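Local coordinates for cell wall binding protein cwp8 (Peptoclostridium difficile, PDB 5J6Q) that probably attaches to the bacterial cell wall through three CWB2 domains as a cell wall protein associated with the S-layer, at residues 319-333 with 527-541. Residues are numbered along the deposited sequence; the frame is centred on the assembly and turned at random.
With SO4 (sulfate ion), chain D.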
loop_
_atom_site.group_PDB
_atom_site.type_symbol
_atom_site.label_atom_id
_atom_site.label_comp_id
_atom_site.label_asym_id
_atom_site.label_seq_id
_atom_site.Cartn_x
_atom_site.Cartn_y
_atom_site.Cartn_z
ATOM N N GLU A 319 16.476 3.188 27.094
ATOM C CA GLU A 319 15.257 3.412 26.335
ATOM C C GLU A 319 14.501 4.682 26.644
ATOM O O GLU A 319 13.760 5.142 25.814
ATOM C CB GLU A 319 14.292 2.244 26.566
ATOM C CG GLU A 319 14.009 2.049 28.068
ATOM C CD GLU A 319 13.059 0.875 28.331
ATOM O OE1 GLU A 319 13.115 0.284 29.439
ATOM O OE2 GLU A 319 12.254 0.554 27.423
ATOM N N ASP A 320 14.652 5.213 27.839
ATOM C CA ASP A 320 13.967 6.408 28.295
ATOM C C ASP A 320 14.939 7.604 28.530
ATOM O O ASP A 320 14.497 8.673 28.957
ATOM C CB ASP A 320 13.267 6.106 29.641
ATOM C CG ASP A 320 12.347 4.917 29.618
ATOM O OD1 ASP A 320 11.578 4.771 28.627
ATOM O OD2 ASP A 320 12.387 4.132 30.583
ATOM N N ALA A 321 16.213 7.414 28.262
ATOM C CA ALA A 321 17.275 8.401 28.495
ATOM C C ALA A 321 17.318 9.465 27.419
ATOM O O ALA A 321 18.242 9.549 26.588
ATOM C CB ALA A 321 18.619 7.684 28.574
ATOM N N ILE A 322 16.331 10.327 27.466
ATOM C CA ILE A 322 16.201 11.374 26.466
ATOM C C ILE A 322 17.384 12.303 26.489
ATOM O O ILE A 322 17.929 12.609 25.407
ATOM C CB ILE A 322 14.877 12.134 26.698
ATOM C CG1 ILE A 322 13.757 11.132 26.632
ATOM C CG2 ILE A 322 14.691 13.227 25.690
ATOM C CD1 ILE A 322 13.751 10.392 25.244
ATOM N N VAL A 323 17.824 12.753 27.691
ATOM C CA VAL A 323 18.945 13.720 27.620
ATOM C C VAL A 323 20.262 13.094 27.132
ATOM O O VAL A 323 20.965 13.731 26.338
ATOM C CB VAL A 323 19.140 14.439 28.979
ATOM C CG1 VAL A 323 20.487 15.146 29.038
ATOM C CG2 VAL A 323 18.015 15.449 29.204
ATOM N N ASP A 324 20.601 11.887 27.584
ATOM C CA ASP A 324 21.845 11.277 27.147
ATOM C C ASP A 324 21.744 11.034 25.665
ATOM O O ASP A 324 22.717 11.212 24.923
ATOM C CB ASP A 324 22.076 9.935 27.869
ATOM C CG ASP A 324 21.966 9.995 29.379
ATOM O OD1 ASP A 324 22.150 11.088 29.942
ATOM O OD2 ASP A 324 21.694 8.930 30.003
ATOM N N GLY A 325 20.557 10.599 25.222
ATOM C CA GLY A 325 20.357 10.350 23.816
ATOM C C GLY A 325 20.468 11.574 22.921
ATOM O O GLY A 325 21.181 11.536 21.930
ATOM N N LEU A 326 19.765 12.674 23.239
ATOM C CA LEU A 326 19.806 13.836 22.335
ATOM C C LEU A 326 21.211 14.383 22.319
ATOM O O LEU A 326 21.709 14.765 21.256
ATOM C CB LEU A 326 18.746 14.908 22.736
ATOM C CG LEU A 326 19.006 15.719 24.013
ATOM C CD1 LEU A 326 19.907 16.906 23.709
ATOM C CD2 LEU A 326 17.681 16.283 24.535
ATOM N N ALA A 327 21.886 14.394 23.531
ATOM C CA ALA A 327 23.306 14.830 23.604
ATOM C C ALA A 327 24.200 13.849 22.798
ATOM O O ALA A 327 25.262 14.250 22.310
ATOM C CB ALA A 327 23.757 14.867 25.060
ATOM N N SER A 328 23.774 12.565 22.620
ATOM C CA SER A 328 24.605 11.620 21.853
ATOM C C SER A 328 24.604 11.787 20.331
ATOM O O SER A 328 25.282 10.988 19.657
ATOM C CB SER A 328 24.172 10.202 22.154
ATOM O OG SER A 328 24.394 9.966 23.533
ATOM N N ALA A 329 23.900 12.801 19.786
ATOM C CA ALA A 329 23.787 12.900 18.332
ATOM C C ALA A 329 25.095 13.234 17.641
ATOM O O ALA A 329 25.343 12.568 16.632
ATOM C CB ALA A 329 22.725 13.948 17.944
ATOM N N PRO A 330 25.887 14.281 18.073
ATOM C CA PRO A 330 27.155 14.535 17.351
ATOM C C PRO A 330 28.096 13.346 17.535
ATOM O O PRO A 330 28.946 13.174 16.719
ATOM C CB PRO A 330 27.637 15.856 17.958
ATOM C CG PRO A 330 26.916 15.942 19.250
ATOM C CD PRO A 330 25.588 15.405 18.988
ATOM N N LEU A 331 27.913 12.538 18.597
ATOM C CA LEU A 331 28.736 11.403 18.874
ATOM C C LEU A 331 28.408 10.280 17.898
ATOM O O LEU A 331 29.359 9.733 17.294
ATOM C CB LEU A 331 28.575 10.872 20.332
ATOM C CG LEU A 331 29.504 9.678 20.560
ATOM C CD1 LEU A 331 30.949 10.102 20.092
ATOM C CD2 LEU A 331 29.532 9.225 21.930
ATOM N N ALA A 332 27.065 9.927 17.734
ATOM C CA ALA A 332 26.695 8.914 16.746
ATOM C C ALA A 332 27.094 9.393 15.343
ATOM O O ALA A 332 27.448 8.562 14.502
ATOM C CB ALA A 332 25.197 8.622 16.754
ATOM N N SER A 333 27.026 10.676 15.072
ATOM C CA SER A 333 27.367 11.128 13.720
ATOM C C SER A 333 28.866 11.041 13.514
ATOM O O SER A 333 29.321 10.702 12.415
ATOM C CB SER A 333 26.948 12.583 13.513
ATOM O OG SER A 333 25.624 12.708 13.015
ATOM N N ASN A 527 7.507 13.119 27.551
ATOM C CA ASN A 527 8.857 13.319 26.981
ATOM C C ASN A 527 9.608 12.028 26.531
ATOM O O ASN A 527 10.431 12.083 25.569
ATOM C CB ASN A 527 9.664 14.154 27.952
ATOM C CG ASN A 527 9.196 15.638 27.943
ATOM O OD1 ASN A 527 8.236 16.015 27.230
ATOM N ND2 ASN A 527 9.838 16.548 28.660
ATOM N N GLY A 528 9.315 10.886 27.153
ATOM C CA GLY A 528 9.889 9.647 26.681
ATOM C C GLY A 528 9.622 9.451 25.187
ATOM O O GLY A 528 10.410 8.770 24.507
ATOM N N GLN A 529 8.525 10.099 24.625
ATOM C CA GLN A 529 8.227 9.901 23.194
ATOM C C GLN A 529 9.213 10.698 22.265
ATOM O O GLN A 529 9.136 10.600 21.043
ATOM C CB GLN A 529 6.760 10.302 22.902
ATOM C CG GLN A 529 5.783 9.288 23.523
ATOM C CD GLN A 529 5.979 7.904 22.993
ATOM O OE1 GLN A 529 5.932 7.648 21.818
ATOM N NE2 GLN A 529 6.111 6.964 23.912
ATOM N N LEU A 530 10.096 11.468 22.858
ATOM C CA LEU A 530 11.109 12.194 22.100
ATOM C C LEU A 530 12.189 11.232 21.647
ATOM O O LEU A 530 13.109 11.626 20.883
ATOM C CB LEU A 530 11.712 13.313 22.959
ATOM C CG LEU A 530 10.707 14.533 23.080
ATOM C CD1 LEU A 530 11.422 15.443 24.117
ATOM C CD2 LEU A 530 10.556 15.360 21.744
ATOM N N VAL A 531 12.079 9.951 22.054
ATOM C CA VAL A 531 13.162 9.018 21.672
ATOM C C VAL A 531 13.276 8.851 20.160
ATOM O O VAL A 531 14.372 8.669 19.648
ATOM C CB VAL A 531 12.917 7.648 22.350
ATOM C CG1 VAL A 531 11.553 7.097 21.889
ATOM C CG2 VAL A 531 14.059 6.669 21.985
ATOM N N ASP A 532 12.147 8.924 19.424
ATOM C CA ASP A 532 12.238 8.762 17.968
ATOM C C ASP A 532 13.118 9.909 17.340
ATOM O O ASP A 532 13.953 9.683 16.464
ATOM C CB ASP A 532 10.816 8.745 17.355
ATOM C CG ASP A 532 10.060 7.432 17.643
ATOM O OD1 ASP A 532 10.703 6.441 18.109
ATOM O OD2 ASP A 532 8.878 7.388 17.397
ATOM N N ALA A 533 12.862 11.105 17.784
ATOM C CA ALA A 533 13.523 12.272 17.393
ATOM C C ALA A 533 15.046 12.046 17.641
ATOM O O ALA A 533 15.842 12.263 16.735
ATOM C CB ALA A 533 13.012 13.456 18.194
ATOM N N LEU A 534 15.430 11.610 18.850
ATOM C CA LEU A 534 16.820 11.414 19.171
ATOM C C LEU A 534 17.440 10.246 18.333
ATOM O O LEU A 534 18.549 10.421 17.884
ATOM C CB LEU A 534 17.001 11.313 20.717
ATOM C CG LEU A 534 16.822 9.977 21.286
ATOM C CD1 LEU A 534 18.184 9.196 21.216
ATOM C CD2 LEU A 534 16.294 10.122 22.696
ATOM N N THR A 535 16.751 9.117 18.029
ATOM C CA THR A 535 17.464 8.131 17.168
ATOM C C THR A 535 17.624 8.659 15.732
ATOM O O THR A 535 18.616 8.318 15.088
ATOM C CB THR A 535 16.754 6.775 17.099
ATOM O OG1 THR A 535 15.417 6.912 16.686
ATOM C CG2 THR A 535 16.783 6.041 18.441
ATOM N N ALA A 536 16.681 9.543 15.244
ATOM C CA ALA A 536 16.858 10.075 13.906
ATOM C C ALA A 536 17.753 11.340 13.764
ATOM O O ALA A 536 18.112 11.699 12.606
ATOM C CB ALA A 536 15.497 10.375 13.265
ATOM N N ALA A 537 18.133 12.001 14.798
ATOM C CA ALA A 537 18.890 13.215 14.559
ATOM C C ALA A 537 20.234 12.958 13.697
ATOM O O ALA A 537 20.481 13.809 12.895
ATOM C CB ALA A 537 19.222 13.896 15.875
ATOM N N PRO A 538 21.093 11.882 13.859
ATOM C CA PRO A 538 22.316 11.733 12.995
ATOM C C PRO A 538 21.892 11.510 11.591
ATOM O O PRO A 538 22.619 11.842 10.636
ATOM C CB PRO A 538 23.062 10.507 13.601
ATOM C CG PRO A 538 22.093 10.011 14.799
ATOM C CD PRO A 538 21.243 11.160 15.134
ATOM N N LEU A 539 20.670 10.876 11.413
ATOM C CA LEU A 539 20.177 10.666 10.086
ATOM C C LEU A 539 19.802 12.023 9.463
ATOM O O LEU A 539 20.253 12.345 8.320
ATOM C CB LEU A 539 19.030 9.666 10.123
ATOM C CG LEU A 539 18.180 9.699 8.861
ATOM C CD1 LEU A 539 18.968 9.123 7.701
ATOM C CD2 LEU A 539 16.965 8.829 9.009
ATOM N N ALA A 540 19.029 12.846 10.185
ATOM C CA ALA A 540 18.729 14.169 9.651
ATOM C C ALA A 540 20.071 14.976 9.489
ATOM O O ALA A 540 20.157 15.721 8.517
ATOM C CB ALA A 540 17.830 14.940 10.564
ATOM N N ALA A 541 21.078 14.820 10.427
ATOM C CA ALA A 541 22.373 15.527 10.249
ATOM C C ALA A 541 23.008 15.110 8.896
ATOM O O ALA A 541 23.450 15.998 8.131
ATOM C CB ALA A 541 23.348 15.162 11.360
HETATM S S SO4 D . 6.946 2.856 22.491
HETATM O O1 SO4 D . 6.635 3.828 23.582
HETATM O O2 SO4 D . 5.982 1.899 22.383
HETATM O O3 SO4 D . 8.152 2.186 22.721
HETATM O O4 SO4 D . 7.052 3.611 21.170
#
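Glu319 O and Gly528 O both accept from Arg294 NH2, the second bond being weak, so one guanidinium nitrogen ties the two segments together. Val531 CG2 lies beside Glu319 O at 4.1 Å. Next to this polar end the contact becomes apolar. Ile322 CD1 reaches between Val531 and Leu534, 3.6 Å from Leu534 CD2. Its CG1 sits 3.6 Å from Asn527 O, while the other branch, CG2, meets Leu530 CB; the Ile322 and Leu530 side chains cross at about a right angle. Leu534 has CG wedged over its own backbone, flanked by N and C (chi1 86°). This turns CD1 onto the bare backbone of Gly325, 3.6 Å from its CA, where the lack of a side chain lets the leucine in. The two segments belong to the first and third CWB2 domains of the tandem set. Helices 322-327 and 531-541 run nearly parallel here, at 8°, with axes 8.7 Å apart. Met431 and helix 434-438, in the middle CWB2 range, also touch this interface, so all three domains meet here. Helix 329-333 then turns off, crossing 531-541 at -48°. Small residues line this end: Ala329 CB packs on Ala537 CB at 4.1 Å. The Pro538 ring presents CG to Ala332 CB at 3.9 Å and CB to Ser333 OG at 3.4 Å. Ala541 CB borders the same hydroxyl.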